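Local coordinates for protein endo-1,4-beta-xylanase C (Paenibacillus barcinonensis, PDB 4XUR) that hydrolyses internal beta-1,4-xylosidic linkages of xylan, the part described here being its xylan-binding CBM22-2 domain with xylotetraose bound, at residues A[55-66]-A[142-153]; A[14-22]-A[166-174]. All coordinates share one frame; numbering follows the deposited sequence.

From the N terminus the chain enters contact 2 first: residues 14-22 form a short edge strand and a calcium-binding loop, and their partner, 166-174, comes at the C-terminal end of the domain, closing a loop around nearly the whole fold. Contact 1 is nested inside it, pairing 55-66 with 142-153 beside the xylan-binding cleft and closing the 75 residues between them, which carry strands 75-83, 90-101, 109-119 and 124-131. Their centres lie about 18 Å apart, yet they meet between the two antiparallel sheets: Met144 SD packs 3.6 Å from Val169 CG1, and Val64 CG1 lies 4.0 Å from Phe16 CZ. The connection from strand 139-147 to strand 164-173 passes from the sugar-binding sheet to the other.

Contact 1 of 2, residues A[55-66]-A[142-153]; sequences RSETYHGPLVEV and LRMYAETPWKQS. With XYP (beta-D-xylopyranose), chain D; XYP (beta-D-xylopyranose), chain B.
Leu63-Tyr145, Val64-Met144 and Glu65-Arg143 pair as antiparallel strands at the edge of the sugar-binding sheet in this beta-sandwich module. Val64 and Met144 lie side by side, CG1 to CG 3.6 Å, pointing into the core. On the other face Glu65 spreads its carboxylate: OE1 takes Arg143 NE at 2.8 Å from above the carboxylate plane, while OE2 receives Leu142 N on its syn side. The two flat groups stand 79° apart, and Arg143 also reaches Glu98 and Glu100.

Beyond the strands both segments leave the sheet as loops, and Tyr59 and Trp150 on them join Tyr145 and Glu147 at the strand end to line the xylan cleft. Arg55 turns at chi3 (63°) to lay its guanidinium edge against two partners: NE and NH2 both grip His60 O, and NH2 gives Thr148 OG1 an almost straight bond (2.9 Å, 176°) in the guanidinium plane. Thr148 OG1 bonds to Asp160 O as well. An alanine at Arg55 would remove all these donors and is likely to leave His60 O without its paired donors and Thr148 OG1 without the N-H that ties it to 55-66.

The Tyr59 ring lies under one xylose, whose C3 sits 3.7 Å above the ring centre; Glu57 CB rests against the opposite face, toward the rim, and Lys151 CE lies at the edge. Trp150 turns one face to the next xylose, with Tyr59 CD2 at its edge. Glu147 holds that second sugar with both carboxylate oxygens: OE1 accepts from O2 and OE2 from O3, while Tyr145 OH donates to the same O2 at 3.0 Å.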
loop_
_atom_site.group_PDB
_atom_site.type_symbol
_atom_site.label_atom_id
_atom_site.label_comp_id
_atom_site.label_asym_id
_atom_site.label_seq_id
_atom_site.Cartn_x
_atom_site.Cartn_y
_atom_site.Cartn_z
ATOM N N ARG A 55 6.568 -9.239 -8.715
ATOM C CA ARG A 55 5.452 -8.484 -9.262
ATOM C C ARG A 55 5.413 -8.710 -10.786
ATOM O O ARG A 55 6.432 -8.635 -11.438
ATOM C CB ARG A 55 5.577 -6.994 -8.922
ATOM C CG ARG A 55 5.744 -6.670 -7.422
ATOM C CD ARG A 55 6.008 -5.163 -7.172
ATOM N NE ARG A 55 4.846 -4.324 -7.602
ATOM C CZ ARG A 55 4.902 -3.320 -8.469
ATOM N NH1 ARG A 55 6.014 -2.952 -9.040
ATOM N NH2 ARG A 55 3.761 -2.658 -8.810
ATOM N N SER A 56 4.237 -9.000 -11.304
ATOM C CA SER A 56 4.091 -9.160 -12.785
ATOM C C SER A 56 2.848 -8.385 -13.260
ATOM O O SER A 56 2.342 -8.622 -14.384
ATOM C CB SER A 56 4.002 -10.635 -13.146
ATOM O OG SER A 56 2.885 -11.310 -12.638
ATOM N N GLU A 57 2.369 -7.479 -12.421
ATOM C CA GLU A 57 1.390 -6.489 -12.811
ATOM C C GLU A 57 1.664 -5.183 -12.044
ATOM O O GLU A 57 2.339 -5.176 -10.993
ATOM C CB GLU A 57 -0.041 -6.979 -12.511
ATOM C CG GLU A 57 -0.485 -8.301 -13.105
ATOM C CD GLU A 57 -0.681 -8.304 -14.622
ATOM O OE1 GLU A 57 -0.665 -7.252 -15.264
ATOM O OE2 GLU A 57 -0.819 -9.440 -15.192
ATOM N N THR A 58 1.196 -4.056 -12.594
ATOM C CA THR A 58 1.404 -2.760 -11.938
ATOM C C THR A 58 0.655 -2.786 -10.632
ATOM O O THR A 58 1.070 -2.146 -9.666
ATOM C CB THR A 58 0.812 -1.546 -12.738
ATOM O OG1 THR A 58 -0.598 -1.757 -12.928
ATOM C CG2 THR A 58 1.497 -1.367 -14.077
ATOM N N TYR A 59 -0.460 -3.533 -10.622
ATOM C CA TYR A 59 -1.339 -3.579 -9.449
ATOM C C TYR A 59 -0.922 -4.558 -8.324
ATOM O O TYR A 59 -1.587 -4.589 -7.264
ATOM C CB TYR A 59 -2.790 -3.813 -9.894
ATOM C CG TYR A 59 -3.084 -5.098 -10.591
ATOM C CD1 TYR A 59 -3.267 -6.279 -9.880
ATOM C CD2 TYR A 59 -3.212 -5.145 -11.995
ATOM C CE1 TYR A 59 -3.554 -7.479 -10.536
ATOM C CE2 TYR A 59 -3.514 -6.349 -12.655
ATOM C CZ TYR A 59 -3.685 -7.502 -11.910
ATOM O OH TYR A 59 -3.983 -8.716 -12.540
ATOM N N HIS A 60 0.128 -5.331 -8.539
ATOM C CA HIS A 60 0.747 -6.117 -7.472
ATOM C C HIS A 60 1.430 -5.196 -6.468
ATOM O O HIS A 60 2.189 -4.302 -6.834
ATOM C CB HIS A 60 1.746 -7.142 -8.052
ATOM C CG HIS A 60 1.106 -8.195 -8.850
ATOM N ND1 HIS A 60 1.827 -9.125 -9.587
ATOM C CD2 HIS A 60 -0.190 -8.523 -9.005
ATOM C CE1 HIS A 60 0.978 -9.952 -10.179
ATOM N NE2 HIS A 60 -0.247 -9.616 -9.840
ATOM N N GLY A 61 1.186 -5.450 -5.194
ATOM C CA GLY A 61 1.695 -4.624 -4.114
ATOM C C GLY A 61 1.156 -5.043 -2.777
ATOM O O GLY A 61 0.231 -5.881 -2.728
ATOM N N PRO A 62 1.750 -4.520 -1.683
ATOM C CA PRO A 62 1.326 -4.981 -0.349
ATOM C C PRO A 62 -0.003 -4.302 0.069
ATOM O O PRO A 62 -0.120 -3.094 -0.106
ATOM C CB PRO A 62 2.500 -4.496 0.554
ATOM C CG PRO A 62 2.995 -3.264 -0.138
ATOM C CD PRO A 62 2.719 -3.423 -1.615
ATOM N N LEU A 63 -0.918 -5.071 0.581
ATOM C CA LEU A 63 -2.248 -4.551 0.967
ATOM C C LEU A 63 -2.569 -5.002 2.381
ATOM O O LEU A 63 -2.223 -6.127 2.777
ATOM C CB LEU A 63 -3.306 -5.114 0.029
ATOM C CG LEU A 63 -4.805 -4.861 0.244
ATOM C CD1 LEU A 63 -5.567 -4.891 -1.096
ATOM C CD2 LEU A 63 -5.522 -5.869 1.167
ATOM N N VAL A 64 -3.309 -4.165 3.101
ATOM C CA VAL A 64 -3.909 -4.505 4.388
ATOM C C VAL A 64 -5.312 -3.908 4.583
ATOM O O VAL A 64 -5.564 -2.730 4.280
ATOM C CB VAL A 64 -2.912 -4.125 5.551
ATOM C CG1 VAL A 64 -2.710 -2.589 5.704
ATOM C CG2 VAL A 64 -3.403 -4.702 6.899
ATOM N N GLU A 65 -6.203 -4.731 5.102
ATOM C CA GLU A 65 -7.576 -4.329 5.478
ATOM C C GLU A 65 -7.466 -3.348 6.665
ATOM O O GLU A 65 -6.882 -3.705 7.725
ATOM C CB GLU A 65 -8.408 -5.543 5.864
ATOM C CG GLU A 65 -9.797 -5.195 6.383
ATOM C CD GLU A 65 -10.713 -4.603 5.359
ATOM O OE1 GLU A 65 -11.095 -5.349 4.432
ATOM O OE2 GLU A 65 -11.103 -3.391 5.452
ATOM N N VAL A 66 -8.046 -2.168 6.525
ATOM C CA VAL A 66 -8.022 -1.214 7.658
ATOM C C VAL A 66 -9.385 -0.699 8.175
ATOM O O VAL A 66 -9.411 0.053 9.136
ATOM C CB VAL A 66 -7.112 -0.015 7.364
ATOM C CG1 VAL A 66 -5.627 -0.505 7.167
ATOM C CG2 VAL A 66 -7.649 0.815 6.216
ATOM N N LEU A 142 -12.195 -1.780 3.375
ATOM C CA LEU A 142 -11.433 -0.656 2.921
ATOM C C LEU A 142 -9.962 -0.960 3.232
ATOM O O LEU A 142 -9.553 -0.919 4.395
ATOM C CB LEU A 142 -11.878 0.633 3.656
ATOM C CG LEU A 142 -11.293 2.002 3.213
ATOM C CD1 LEU A 142 -12.278 3.160 3.504
ATOM C CD2 LEU A 142 -9.977 2.312 3.851
ATOM N N ARG A 143 -9.198 -1.221 2.193
ATOM C CA ARG A 143 -7.829 -1.737 2.370
ATOM C C ARG A 143 -6.888 -0.792 1.713
ATOM O O ARG A 143 -7.063 -0.391 0.542
ATOM C CB ARG A 143 -7.721 -3.127 1.741
ATOM C CG ARG A 143 -8.753 -4.124 2.192
ATOM C CD ARG A 143 -9.724 -4.513 1.100
ATOM N NE ARG A 143 -10.890 -5.299 1.606
ATOM C CZ ARG A 143 -11.710 -6.031 0.895
ATOM N NH1 ARG A 143 -11.608 -6.178 -0.418
ATOM N NH2 ARG A 143 -12.670 -6.690 1.528
ATOM N N MET A 144 -5.872 -0.418 2.454
ATOM C CA MET A 144 -4.829 0.427 1.885
ATOM C C MET A 144 -3.806 -0.440 1.160
ATOM O O MET A 144 -3.514 -1.524 1.588
ATOM C CB MET A 144 -4.170 1.273 2.928
ATOM C CG MET A 144 -3.345 0.518 3.958
ATOM S SD MET A 144 -2.539 1.703 5.056
ATOM C CE MET A 144 -1.437 2.497 3.884
ATOM N N TYR A 145 -3.231 0.049 0.052
ATOM C CA TYR A 145 -2.183 -0.689 -0.613
ATOM C C TYR A 145 -1.249 0.218 -1.377
ATOM O O TYR A 145 -1.608 1.396 -1.620
ATOM C CB TYR A 145 -2.744 -1.808 -1.532
ATOM C CG TYR A 145 -3.520 -1.402 -2.748
ATOM C CD1 TYR A 145 -4.873 -1.140 -2.640
ATOM C CD2 TYR A 145 -2.937 -1.395 -4.030
ATOM C CE1 TYR A 145 -5.619 -0.813 -3.755
ATOM C CE2 TYR A 145 -3.670 -1.062 -5.164
ATOM C CZ TYR A 145 -5.017 -0.805 -5.019
ATOM O OH TYR A 145 -5.804 -0.481 -6.123
ATOM N N ALA A 146 -0.069 -0.316 -1.719
ATOM C CA ALA A 146 0.852 0.423 -2.587
ATOM C C ALA A 146 0.996 -0.282 -3.898
ATOM O O ALA A 146 0.935 -1.490 -3.974
ATOM C CB ALA A 146 2.247 0.543 -1.928
ATOM N N GLU A 147 1.265 0.516 -4.949
ATOM C CA GLU A 147 1.396 -0.020 -6.303
ATOM C C GLU A 147 2.137 0.986 -7.178
ATOM O O GLU A 147 2.471 2.059 -6.760
ATOM C CB GLU A 147 0.040 -0.284 -6.902
ATOM C CG GLU A 147 -0.823 0.969 -7.098
ATOM C CD GLU A 147 -2.165 0.654 -7.682
ATOM O OE1 GLU A 147 -2.349 -0.414 -8.359
ATOM O OE2 GLU A 147 -3.072 1.492 -7.486
ATOM N N THR A 148 2.404 0.590 -8.423
ATOM C CA THR A 148 2.885 1.548 -9.457
ATOM C C THR A 148 1.707 1.984 -10.363
ATOM O O THR A 148 0.623 1.406 -10.366
ATOM C CB THR A 148 4.045 0.948 -10.280
ATOM O OG1 THR A 148 3.749 -0.387 -10.685
ATOM C CG2 THR A 148 5.236 0.903 -9.443
ATOM N N PRO A 149 1.936 3.056 -11.115
ATOM C CA PRO A 149 0.757 3.569 -11.901
ATOM C C PRO A 149 0.147 2.558 -12.854
ATOM O O PRO A 149 0.819 1.819 -13.511
ATOM C CB PRO A 149 1.383 4.751 -12.658
ATOM C CG PRO A 149 2.457 5.254 -11.768
ATOM C CD PRO A 149 3.049 3.986 -11.157
ATOM N N TRP A 150 -1.188 2.552 -12.908
ATOM C CA TRP A 150 -1.989 1.593 -13.616
ATOM C C TRP A 150 -1.956 1.645 -15.162
ATOM O O TRP A 150 -1.822 2.722 -15.683
ATOM C CB TRP A 150 -3.415 1.986 -13.175
ATOM C CG TRP A 150 -4.420 1.529 -14.015
ATOM C CD1 TRP A 150 -5.223 2.283 -14.888
ATOM C CD2 TRP A 150 -4.809 0.194 -14.134
ATOM N NE1 TRP A 150 -6.090 1.428 -15.544
ATOM C CE2 TRP A 150 -5.851 0.138 -15.096
ATOM C CE3 TRP A 150 -4.352 -0.983 -13.563
ATOM C CZ2 TRP A 150 -6.457 -1.051 -15.446
ATOM C CZ3 TRP A 150 -4.929 -2.123 -13.904
ATOM C CH2 TRP A 150 -5.990 -2.179 -14.833
ATOM N N LYS A 151 -2.038 0.551 -15.929
ATOM C CA LYS A 151 -1.182 -0.663 -15.880
ATOM C C LYS A 151 -0.441 -0.900 -17.265
ATOM O O LYS A 151 0.731 -0.537 -17.381
ATOM C CB LYS A 151 -1.919 -1.911 -15.445
ATOM C CG LYS A 151 -1.028 -3.151 -15.516
ATOM C CD LYS A 151 -1.752 -4.461 -15.312
ATOM C CE LYS A 151 -3.247 -4.376 -15.659
ATOM N NZ LYS A 151 -3.849 -5.661 -16.156
ATOM N N GLN A 152 -0.987 -1.495 -18.339
ATOM C CA GLN A 152 -2.169 -2.288 -18.555
ATOM C C GLN A 152 -1.520 -3.606 -19.008
ATOM O O GLN A 152 -0.548 -3.530 -19.769
ATOM C CB GLN A 152 -2.950 -1.682 -19.736
ATOM C CG GLN A 152 -3.352 -0.193 -19.637
ATOM C CD GLN A 152 -3.005 0.585 -20.929
ATOM O OE1 GLN A 152 -1.841 0.593 -21.371
ATOM N NE2 GLN A 152 -3.998 1.246 -21.520
ATOM N N SER A 153 -2.041 -4.776 -18.578
ATOM C CA SER A 153 -1.363 -6.123 -18.729
ATOM C C SER A 153 -0.740 -6.237 -20.101
ATOM O O SER A 153 0.447 -6.568 -20.257
ATOM C CB SER A 153 -2.333 -7.319 -18.531
ATOM O OG SER A 153 -1.656 -8.557 -18.291
HETATM C C1 XYP D . -6.661 -1.706 -10.150
HETATM C C2 XYP D . -5.501 -0.741 -9.910
HETATM C C3 XYP D . -5.986 0.656 -9.538
HETATM C C4 XYP D . -7.053 1.122 -10.556
HETATM C C5 XYP D . -8.131 0.055 -10.763
HETATM O O2 XYP D . -4.713 -1.215 -8.825
HETATM O O3 XYP D . -4.922 1.575 -9.534
HETATM O O4 XYP D . -7.649 2.324 -10.015
HETATM O O5 XYP D . -7.541 -1.155 -11.188
HETATM C C1 XYP B . -7.226 -6.808 -9.683
HETATM C C2 XYP B . -7.689 -6.302 -11.014
HETATM C C3 XYP B . -6.972 -5.054 -11.432
HETATM C C4 XYP B . -7.036 -4.022 -10.287
HETATM C C5 XYP B . -6.591 -4.641 -8.971
HETATM O O2 XYP B . -7.477 -7.355 -12.021
HETATM O O3 XYP B . -7.571 -4.477 -12.585
HETATM O O4 XYP B . -6.189 -2.957 -10.598
HETATM O O5 XYP B . -7.392 -5.771 -8.668
HETATM O O HOH W 1 -13.616 -6.858 4.359
#

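Contact 2 of 2, residues A[14-22]-A[166-174]; sequences ALFKADFED and VDDVQITAT. Unlike the reference sequence in segment 14-22: Asp19 (reference Tyr). With CA (calcium ion), chain G.
A calcium ion clamps the end of this strand pair, taking the backbone oxygen of Asp19 from one segment and both carboxylate oxygens of Asp167 from the other. Asp167 is bidentate, OD1 and OD2 each 2.5 Å from the metal; its CG lies anti to the backbone N (chi1 -156°), which carries the carboxylate to the ion, and His44 N also bonds to OD2. Glu21 contributes OE2 alone at 2.4 Å. A water, held by Asp168 OD1, with Ser46 OG and the backbone O of Arg48, completes the site.

Asp19, where the reference sequence has tyrosine, forms an Asx turn in which its OD1 accepts Glu21 N from above the carboxylate plane. Phe20 and Asp167 pass each other head to tail, Asp167 OD1 lying at the ring edge, 3.6 Å from Phe20 CD2.

Away from the metal, strand 16-18 runs antiparallel to 166-173, with a bulge at each end. Ile171 stands opposite both Leu15 and Phe16 in a classic bulge, while Ala18 is matched by Asp168 and Val169 together in a G1 bulge. Phe16, its CG anti to the backbone N (chi1 174°), enters the core: Val169 CG1 meets the ring edge at CE2, Ile171 CD1 packs on CB, and Tyr69 adds an edge-to-face contact. On the outer face Lys17 and Gln170 run alongside, CE 3.3 Å from OE1.

The carboxylates of Glu21 and Asp167, OE2 and OD2 4.6 Å apart, would probably repel each other without the ion, so calcium is likely to hold 14-22 to strand 166-173.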
loop_
_atom_site.group_PDB
_atom_site.type_symbol
_atom_site.label_atom_id
_atom_site.label_comp_id
_atom_site.label_asym_id
_atom_site.label_seq_id
_atom_site.Cartn_x
_atom_site.Cartn_y
_atom_site.Cartn_z
ATOM N N ALA A 14 -3.336 8.249 16.523
ATOM C CA ALA A 14 -2.682 6.892 16.239
ATOM C C ALA A 14 -3.645 5.693 16.169
ATOM O O ALA A 14 -3.857 4.989 17.170
ATOM C CB ALA A 14 -1.651 6.674 17.325
ATOM N N LEU A 15 -4.265 5.450 15.007
ATOM C CA LEU A 15 -5.318 4.427 14.848
ATOM C C LEU A 15 -4.776 3.066 14.377
ATOM O O LEU A 15 -5.368 2.010 14.603
ATOM C CB LEU A 15 -6.372 4.974 13.868
ATOM C CG LEU A 15 -6.811 6.419 14.163
ATOM C CD1 LEU A 15 -7.950 6.849 13.245
ATOM C CD2 LEU A 15 -7.231 6.554 15.588
ATOM N N PHE A 16 -3.651 3.124 13.656
ATOM C CA PHE A 16 -3.052 1.956 13.067
ATOM C C PHE A 16 -1.588 2.337 12.840
ATOM O O PHE A 16 -1.298 3.453 12.433
ATOM C CB PHE A 16 -3.724 1.643 11.718
ATOM C CG PHE A 16 -3.070 0.526 10.939
ATOM C CD1 PHE A 16 -3.424 -0.764 11.224
ATOM C CD2 PHE A 16 -2.183 0.777 9.923
ATOM C CE1 PHE A 16 -2.864 -1.846 10.508
ATOM C CE2 PHE A 16 -1.617 -0.287 9.192
ATOM C CZ PHE A 16 -1.984 -1.573 9.498
ATOM N N LYS A 17 -0.678 1.385 13.158
ATOM C CA LYS A 17 0.768 1.599 12.941
ATOM C C LYS A 17 1.423 0.258 12.531
ATOM O O LYS A 17 1.097 -0.776 13.114
ATOM C CB LYS A 17 1.450 2.118 14.200
ATOM C CG LYS A 17 1.281 3.602 14.510
ATOM C CD LYS A 17 2.505 4.069 15.350
ATOM C CE LYS A 17 2.221 5.319 16.148
ATOM N NZ LYS A 17 1.437 5.016 17.380
ATOM N N ALA A 18 2.285 0.271 11.506
ATOM C CA ALA A 18 3.084 -0.846 11.166
ATOM C C ALA A 18 4.566 -0.490 10.891
ATOM O O ALA A 18 4.856 0.225 9.952
ATOM C CB ALA A 18 2.495 -1.607 9.944
ATOM N N ASP A 19 5.444 -0.994 11.766
ATOM C CA ASP A 19 6.868 -0.706 11.623
ATOM C C ASP A 19 7.657 -1.982 11.330
ATOM O O ASP A 19 8.829 -1.904 11.031
ATOM C CB ASP A 19 7.436 0.069 12.825
ATOM C CG ASP A 19 7.353 -0.751 14.140
ATOM O OD1 ASP A 19 7.282 -1.997 14.114
ATOM O OD2 ASP A 19 7.364 -0.141 15.204
ATOM N N PHE A 20 6.972 -3.143 11.363
ATOM C CA PHE A 20 7.539 -4.438 11.035
ATOM C C PHE A 20 8.742 -4.896 11.862
ATOM O O PHE A 20 9.358 -5.895 11.539
ATOM C CB PHE A 20 7.915 -4.507 9.525
ATOM C CG PHE A 20 6.750 -4.162 8.673
ATOM C CD1 PHE A 20 5.725 -5.113 8.507
ATOM C CD2 PHE A 20 6.662 -2.964 8.091
ATOM C CE1 PHE A 20 4.592 -4.793 7.772
ATOM C CE2 PHE A 20 5.516 -2.607 7.299
ATOM C CZ PHE A 20 4.512 -3.528 7.153
ATOM N N GLU A 21 8.950 -4.262 12.993
ATOM C CA GLU A 21 10.181 -4.507 13.774
ATOM C C GLU A 21 10.097 -5.795 14.548
ATOM O O GLU A 21 11.162 -6.372 14.921
ATOM C CB GLU A 21 10.474 -3.313 14.662
ATOM C CG GLU A 21 10.933 -2.058 13.917
ATOM C CD GLU A 21 12.082 -2.289 12.926
ATOM O OE1 GLU A 21 13.168 -2.762 13.346
ATOM O OE2 GLU A 21 11.940 -1.986 11.711
ATOM N N ASP A 22 8.868 -6.252 14.825
ATOM C CA ASP A 22 8.614 -7.572 15.376
ATOM C C ASP A 22 8.780 -8.740 14.396
ATOM O O ASP A 22 8.597 -9.899 14.798
ATOM C CB ASP A 22 7.210 -7.633 16.019
ATOM C CG ASP A 22 6.066 -7.298 15.040
ATOM O OD1 ASP A 22 6.275 -7.349 13.789
ATOM O OD2 ASP A 22 4.955 -6.947 15.502
ATOM N N VAL A 166 8.020 -1.130 1.723
ATOM C CA VAL A 166 7.296 -0.121 2.502
ATOM C C VAL A 166 7.566 -0.273 4.004
ATOM O O VAL A 166 7.921 -1.368 4.441
ATOM C CB VAL A 166 5.741 -0.149 2.318
ATOM C CG1 VAL A 166 5.371 0.080 0.849
ATOM C CG2 VAL A 166 5.131 -1.437 2.813
ATOM N N ASP A 167 7.446 0.808 4.738
ATOM C CA ASP A 167 7.709 0.843 6.184
ATOM C C ASP A 167 6.968 2.008 6.846
ATOM O O ASP A 167 6.498 2.929 6.183
ATOM C CB ASP A 167 9.237 0.971 6.438
ATOM C CG ASP A 167 9.682 0.454 7.770
ATOM O OD1 ASP A 167 8.909 -0.198 8.535
ATOM O OD2 ASP A 167 10.888 0.663 8.045
ATOM N N ASP A 168 6.841 1.945 8.169
ATOM C CA ASP A 168 6.309 3.052 8.986
ATOM C C ASP A 168 4.927 3.553 8.481
ATOM O O ASP A 168 4.726 4.764 8.259
ATOM C CB ASP A 168 7.323 4.199 9.097
ATOM C CG ASP A 168 8.517 3.846 9.997
ATOM O OD1 ASP A 168 8.412 2.911 10.862
ATOM O OD2 ASP A 168 9.588 4.485 9.819
ATOM N N VAL A 169 4.024 2.612 8.289
ATOM C CA VAL A 169 2.653 2.887 7.852
ATOM C C VAL A 169 1.895 3.350 9.090
ATOM O O VAL A 169 1.970 2.708 10.154
ATOM C CB VAL A 169 1.957 1.630 7.319
ATOM C CG1 VAL A 169 0.566 2.000 6.866
ATOM C CG2 VAL A 169 2.726 1.028 6.151
ATOM N N GLN A 170 1.212 4.477 8.971
ATOM C CA GLN A 170 0.489 5.034 10.073
ATOM C C GLN A 170 -0.819 5.617 9.599
ATOM O O GLN A 170 -0.889 6.239 8.544
ATOM C CB GLN A 170 1.352 6.088 10.750
ATOM C CG GLN A 170 0.785 6.637 12.048
ATOM C CD GLN A 170 1.830 7.463 12.829
ATOM O OE1 GLN A 170 2.788 6.917 13.321
ATOM N NE2 GLN A 170 1.624 8.784 12.923
ATOM N N ILE A 171 -1.890 5.428 10.404
ATOM C CA ILE A 171 -3.124 6.148 10.180
ATOM C C ILE A 171 -3.500 6.942 11.464
ATOM O O ILE A 171 -3.378 6.421 12.538
ATOM C CB ILE A 171 -4.307 5.205 9.889
ATOM C CG1 ILE A 171 -3.978 4.315 8.661
ATOM C CG2 ILE A 171 -5.558 5.987 9.652
ATOM C CD1 ILE A 171 -5.019 3.268 8.251
ATOM N N THR A 172 -3.928 8.169 11.332
ATOM C CA THR A 172 -4.184 8.982 12.460
ATOM C C THR A 172 -5.485 9.725 12.304
ATOM O O THR A 172 -5.935 9.978 11.236
ATOM C CB THR A 172 -2.998 9.940 12.720
ATOM O OG1 THR A 172 -2.718 10.647 11.528
ATOM C CG2 THR A 172 -1.724 9.157 13.134
ATOM N N ALA A 173 -6.086 10.024 13.457
ATOM C CA ALA A 173 -7.281 10.852 13.536
ATOM C C ALA A 173 -7.047 12.295 13.178
ATOM O O ALA A 173 -5.917 12.788 13.293
ATOM C CB ALA A 173 -7.799 10.788 14.995
ATOM N N THR A 174 -8.107 12.960 12.750
ATOM C CA THR A 174 -8.088 14.352 12.306
ATOM C C THR A 174 -9.200 15.150 13.008
ATOM O O THR A 174 -10.070 14.521 13.698
ATOM C CB THR A 174 -8.370 14.523 10.795
ATOM O OG1 THR A 174 -9.729 14.150 10.500
ATOM C CG2 THR A 174 -7.409 13.688 9.969
HETATM CA CA CA G . 10.711 -0.743 10.140
HETATM O O HOH W 2 10.431 1.058 11.375
#